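Long-range contacts in allophycocyanin beta-18 subunit apoprotein (Chroococcidiopsis thermalis PCC 7203, PDB 6HRK), which binds the bilin biliverdin IX alpha and fluoresces in the far-red, being an artificial biliprotein derived from a far-red-induced allophycocyanin subunit: residues R7-A11 against I67-G71; L75-A81 against Y129-I134. The protein carries 18 engineered substitutions. All coordinates share one frame; numbering follows the deposited sequence.

Interaction 1: residues R7-A11 against I67-G71; sequences RVQVA and IVAGG. Engineered in segment 67-71: Gly71 (natural residue Asp).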
loop_
_atom_site.group_PDB
_atom_site.type_symbol
_atom_site.label_atom_id
_atom_site.label_comp_id
_atom_site.label_asym_id
_atom_site.label_seq_id
_atom_site.Cartn_x
_atom_site.Cartn_y
_atom_site.Cartn_z
ATOM N N ARG A 7 11.870 -13.958 -2.064
ATOM C CA ARG A 7 11.417 -12.900 -1.145
ATOM C C ARG A 7 12.365 -11.697 -1.117
ATOM O O ARG A 7 11.919 -10.551 -1.049
ATOM C CB ARG A 7 11.226 -13.462 0.268
ATOM C CG ARG A 7 10.008 -14.360 0.378
ATOM C CD ARG A 7 9.965 -15.156 1.672
ATOM N NE ARG A 7 8.732 -15.941 1.750
ATOM C CZ ARG A 7 7.518 -15.456 2.031
ATOM N NH1 ARG A 7 7.327 -14.161 2.291
ATOM N NH2 ARG A 7 6.474 -16.282 2.056
ATOM N N VAL A 8 13.666 -11.974 -1.164
ATOM C CA VAL A 8 14.696 -10.938 -1.305
ATOM C C VAL A 8 14.632 -10.289 -2.695
ATOM O O VAL A 8 14.743 -9.063 -2.815
ATOM C CB VAL A 8 16.110 -11.517 -1.024
ATOM C CG1 VAL A 8 17.216 -10.582 -1.491
ATOM C CG2 VAL A 8 16.271 -11.811 0.462
ATOM N N GLN A 9 14.464 -11.111 -3.732
ATOM C CA GLN A 9 14.332 -10.625 -5.114
ATOM C C GLN A 9 13.116 -9.712 -5.310
ATOM O O GLN A 9 13.190 -8.738 -6.061
ATOM C CB GLN A 9 14.260 -11.803 -6.091
ATOM N N VAL A 10 12.011 -10.029 -4.633
ATOM C CA VAL A 10 10.792 -9.212 -4.679
ATOM C C VAL A 10 11.015 -7.829 -4.067
ATOM O O VAL A 10 10.681 -6.819 -4.684
ATOM C CB VAL A 10 9.603 -9.914 -3.973
ATOM C CG1 VAL A 10 8.448 -8.945 -3.719
ATOM C CG2 VAL A 10 9.124 -11.106 -4.797
ATOM N N ALA A 11 11.558 -7.792 -2.852
ATOM C CA ALA A 11 11.818 -6.524 -2.158
ATOM C C ALA A 11 12.847 -5.657 -2.887
ATOM O O ALA A 11 12.810 -4.431 -2.774
ATOM C CB ALA A 11 12.252 -6.773 -0.721
ATOM N N ILE A 67 7.174 -9.334 3.483
ATOM C CA ILE A 67 7.517 -10.412 2.537
ATOM C C ILE A 67 8.932 -10.944 2.794
ATOM O O ILE A 67 9.146 -12.153 2.752
ATOM C CB ILE A 67 7.369 -9.960 1.060
ATOM C CG1 ILE A 67 5.901 -9.648 0.736
ATOM C CG2 ILE A 67 7.879 -11.029 0.094
ATOM C CD1 ILE A 67 5.715 -8.680 -0.416
ATOM N N VAL A 68 9.885 -10.048 3.050
ATOM C CA VAL A 68 11.267 -10.439 3.376
ATOM C C VAL A 68 11.344 -11.166 4.720
ATOM O O VAL A 68 12.068 -12.154 4.848
ATOM C CB VAL A 68 12.226 -9.219 3.366
ATOM C CG1 VAL A 68 13.596 -9.562 3.953
ATOM C CG2 VAL A 68 12.391 -8.699 1.946
ATOM N N ALA A 69 10.595 -10.680 5.708
ATOM C CA ALA A 69 10.613 -11.252 7.058
ATOM C C ALA A 69 9.986 -12.650 7.162
ATOM O O ALA A 69 10.243 -13.360 8.134
ATOM C CB ALA A 69 9.939 -10.304 8.038
ATOM N N GLY A 70 9.163 -13.031 6.180
ATOM C CA GLY A 70 8.511 -14.343 6.150
ATOM C C GLY A 70 6.990 -14.295 6.144
ATOM O O GLY A 70 6.343 -15.307 5.861
ATOM N N GLY A 71 6.414 -13.136 6.460
ATOM C CA GLY A 71 4.960 -12.972 6.478
ATOM C C GLY A 71 4.503 -11.732 7.219
ATOM O O GLY A 71 5.318 -10.990 7.772
#
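Arg7 and Ile67 meet where helix 4-16 approaches the C-terminal end of helix 46-69 in the all-helical, globin-like phycobilisome fold, and a carbonyl of the last helical turn takes a side-chain hydrogen bond there. Ile67 O accepts from Arg7 NH1 at 2.7 Å, with an N-H...O angle of 159°. The donor lies in the carbonyl plane on a lone pair, and the oxygen lies only 8° out of the guanidinium plane, so direction as well as distance supports the bond. The Arg7 chain runs extended from CG to NE, and its CD passes 3.3 Å from the same Ile67 O. Nearer the backbone, Arg7 CG lies 4.0 Å from Ile67 CG2. Replacing Arg7 by an alanine would probably leave Ile67 O without this donor and lose the apolar contact on Ile67 CG2. Beyond Ile67, Val68 turns CG2 to the first helix, where it meets Ala11 CB. Gly70 then leaves the helix with positive phi (120°), a conformation in which a side chain would press on the preceding carbonyl. Its carbonyl carbon lies over one face of the Arg7 guanidinium, with Gly70 C 3.9 Å from Arg7 NH1.

Interaction 2: residues L75-A81 against Y129-I134; sequences LDERMLA and YIARVI. Engineered in segment 75-81: Met79 (natural residue Leu). Engineered in segment 129-134: Ile130 (natural residue Val), Ala131 (natural residue Val), Val133 (natural residue Glu).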
loop_
_atom_site.group_PDB
_atom_site.type_symbol
_atom_site.label_atom_id
_atom_site.label_comp_id
_atom_site.label_asym_id
_atom_site.label_seq_id
_atom_site.Cartn_x
_atom_site.Cartn_y
_atom_site.Cartn_z
ATOM N N LEU A 75 4.121 -7.548 11.355
ATOM C CA LEU A 75 3.394 -6.280 11.490
ATOM C C LEU A 75 2.499 -6.293 12.730
ATOM O O LEU A 75 1.784 -7.264 12.974
ATOM C CB LEU A 75 2.543 -6.007 10.243
ATOM C CG LEU A 75 3.295 -5.889 8.910
ATOM C CD1 LEU A 75 2.341 -6.050 7.736
ATOM C CD2 LEU A 75 4.043 -4.569 8.817
ATOM N N ASP A 76 2.543 -5.209 13.502
ATOM C CA ASP A 76 1.788 -5.098 14.749
ATOM C C ASP A 76 0.331 -4.746 14.438
ATOM O O ASP A 76 0.056 -3.696 13.849
ATOM C CB ASP A 76 2.422 -4.029 15.653
ATOM C CG ASP A 76 1.903 -4.072 17.086
ATOM O OD1 ASP A 76 1.556 -5.164 17.584
ATOM O OD2 ASP A 76 1.865 -3.001 17.727
ATOM N N GLU A 77 -0.591 -5.628 14.829
ATOM C CA GLU A 77 -2.021 -5.449 14.549
ATOM C C GLU A 77 -2.637 -4.284 15.335
ATOM O O GLU A 77 -3.573 -3.645 14.854
ATOM C CB GLU A 77 -2.795 -6.749 14.826
ATOM C CG GLU A 77 -4.251 -6.730 14.370
ATOM C CD GLU A 77 -4.886 -8.110 14.345
ATOM O OE1 GLU A 77 -4.630 -8.862 13.381
ATOM O OE2 GLU A 77 -5.652 -8.437 15.277
ATOM N N ARG A 78 -2.120 -4.020 16.537
ATOM C CA ARG A 78 -2.545 -2.860 17.335
ATOM C C ARG A 78 -2.141 -1.537 16.687
ATOM O O ARG A 78 -2.897 -0.568 16.734
ATOM C CB ARG A 78 -1.962 -2.932 18.750
ATOM N N MET A 79 -0.951 -1.509 16.089
ATOM C CA MET A 79 -0.441 -0.319 15.400
ATOM C C MET A 79 -1.258 0.000 14.146
ATOM O O MET A 79 -1.575 1.166 13.889
ATOM C CB MET A 79 1.033 -0.510 15.021
ATOM C CG MET A 79 1.757 0.774 14.641
ATOM S SD MET A 79 3.207 0.479 13.614
ATOM C CE MET A 79 4.145 -0.630 14.666
ATOM N N LEU A 80 -1.586 -1.037 13.373
ATOM C CA LEU A 80 -2.430 -0.892 12.180
ATOM C C LEU A 80 -3.870 -0.534 12.549
ATOM O O LEU A 80 -4.504 0.266 11.859
ATOM C CB LEU A 80 -2.404 -2.167 11.330
ATOM C CG LEU A 80 -1.048 -2.581 10.751
ATOM C CD1 LEU A 80 -1.170 -3.938 10.077
ATOM C CD2 LEU A 80 -0.503 -1.542 9.780
ATOM N N ALA A 81 -4.373 -1.128 13.632
ATOM C CA ALA A 81 -5.679 -0.759 14.201
ATOM C C ALA A 81 -5.678 0.638 14.838
ATOM O O ALA A 81 -6.727 1.268 14.952
ATOM C CB ALA A 81 -6.129 -1.799 15.218
ATOM N N TYR A 129 -3.526 -8.141 4.146
ATOM C CA TYR A 129 -3.603 -8.103 5.609
ATOM C C TYR A 129 -3.806 -6.676 6.117
ATOM O O TYR A 129 -4.729 -6.415 6.893
ATOM C CB TYR A 129 -2.349 -8.712 6.244
ATOM C CG TYR A 129 -2.361 -8.671 7.757
ATOM C CD1 TYR A 129 -3.275 -9.429 8.485
ATOM C CD2 TYR A 129 -1.468 -7.862 8.462
ATOM C CE1 TYR A 129 -3.295 -9.391 9.872
ATOM C CE2 TYR A 129 -1.478 -7.818 9.848
ATOM C CZ TYR A 129 -2.393 -8.583 10.549
ATOM O OH TYR A 129 -2.404 -8.539 11.923
ATOM N N ILE A 130 -2.942 -5.765 5.674
ATOM C CA ILE A 130 -3.040 -4.345 6.040
ATOM C C ILE A 130 -4.363 -3.747 5.537
ATOM O O ILE A 130 -5.005 -2.984 6.258
ATOM C CB ILE A 130 -1.822 -3.528 5.524
ATOM C CG1 ILE A 130 -0.541 -3.967 6.252
ATOM C CG2 ILE A 130 -2.029 -2.028 5.729
ATOM C CD1 ILE A 130 0.743 -3.481 5.611
ATOM N N ALA A 131 -4.768 -4.109 4.318
ATOM C CA ALA A 131 -6.068 -3.698 3.770
ATOM C C ALA A 131 -7.255 -4.218 4.591
ATOM O O ALA A 131 -8.244 -3.503 4.770
ATOM C CB ALA A 131 -6.201 -4.144 2.321
ATOM N N ARG A 132 -7.151 -5.453 5.083
ATOM C CA ARG A 132 -8.195 -6.062 5.913
ATOM C C ARG A 132 -8.357 -5.378 7.268
ATOM O O ARG A 132 -9.478 -5.098 7.688
ATOM C CB ARG A 132 -7.917 -7.555 6.125
ATOM N N VAL A 133 -7.239 -5.111 7.941
ATOM C CA VAL A 133 -7.257 -4.481 9.268
ATOM C C VAL A 133 -7.598 -2.981 9.181
ATOM O O VAL A 133 -8.180 -2.432 10.113
ATOM C CB VAL A 133 -5.929 -4.726 10.032
ATOM C CG1 VAL A 133 -5.926 -4.024 11.388
ATOM C CG2 VAL A 133 -5.700 -6.223 10.224
ATOM N N ILE A 134 -7.245 -2.329 8.071
ATOM C CA ILE A 134 -7.627 -0.924 7.831
ATOM C C ILE A 134 -9.142 -0.777 7.640
ATOM O O ILE A 134 -9.742 0.150 8.189
ATOM C CB ILE A 134 -6.838 -0.310 6.632
ATOM C CG1 ILE A 134 -5.396 0.016 7.056
ATOM C CG2 ILE A 134 -7.509 0.942 6.063
ATOM C CD1 ILE A 134 -5.230 1.262 7.906
#
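Helices 77-81 and 129-134 pass at an interaxial distance of 9.6 Å with a crossing angle of -55°, and their CA atoms come nearest at Ala81 and Val133, 6.4 Å apart. At the start of helix 77-81, just after the N-cap residue Asp76, the one polar bond of the contact forms: Tyr129 OH donates to Glu77 OE1 over 2.7 Å. The carboxylate oxygen is met on its anti side, 19° out of the carboxylate plane, and the carboxylate and ring planes are inclined by 36°. Two torsional features bring the partners together, because CG of Tyr129 stands anti to its backbone nitrogen and the Glu77 chain is extended beyond CG. Within the same helix as Tyr129, one turn on, the engineered Val133 places CG2 4.0 Å above one face of the Tyr129 ring, offset toward the rim, while its CG1 packs across the interface on Leu80 CB. Leu80 CD1 approaches Tyr129 CE2 at 3.9 Å and also reaches CG1 of Ile130, another engineered residue. In the loop before the N-cap, Leu75 CD1 touches Ile130 CD1 at 3.7 Å, the two side chains crossing at about a right angle, and also comes to the edge of the Tyr129 ring. The Leu80 side chain lies about 6 Å from the bound biliverdin, so this interface borders the chromophore's surroundings. Helix 46-69 packs against the same cluster, with Met62 touching Leu75 and Ile130, while helix 94-115 meets Ile130 through Ile101 and Ile134 through Thr97.

Interactions 1 and 2 lie in series along the chain, their centres 18 Å apart. Interaction 1 joins helix 4-16 to the end of helix 46-69; a short loop then leads from 67-71 into 75-81, where interaction 2 joins the start of helix 77-90 to helix 125-134. Thus the two contacts flank one helix-to-helix connection without touching beyond their adjoining segments. Helix 46-69 takes part in both places, since its residues Phe59, Met62 and Cys63 pack on Ile130. Interaction 2 is the more central, 12 Å from the chain centre against 15 Å for interaction 1. Together they tie the N-terminal and C-terminal helices to the two middle helices within one phycobilisome-protein fold.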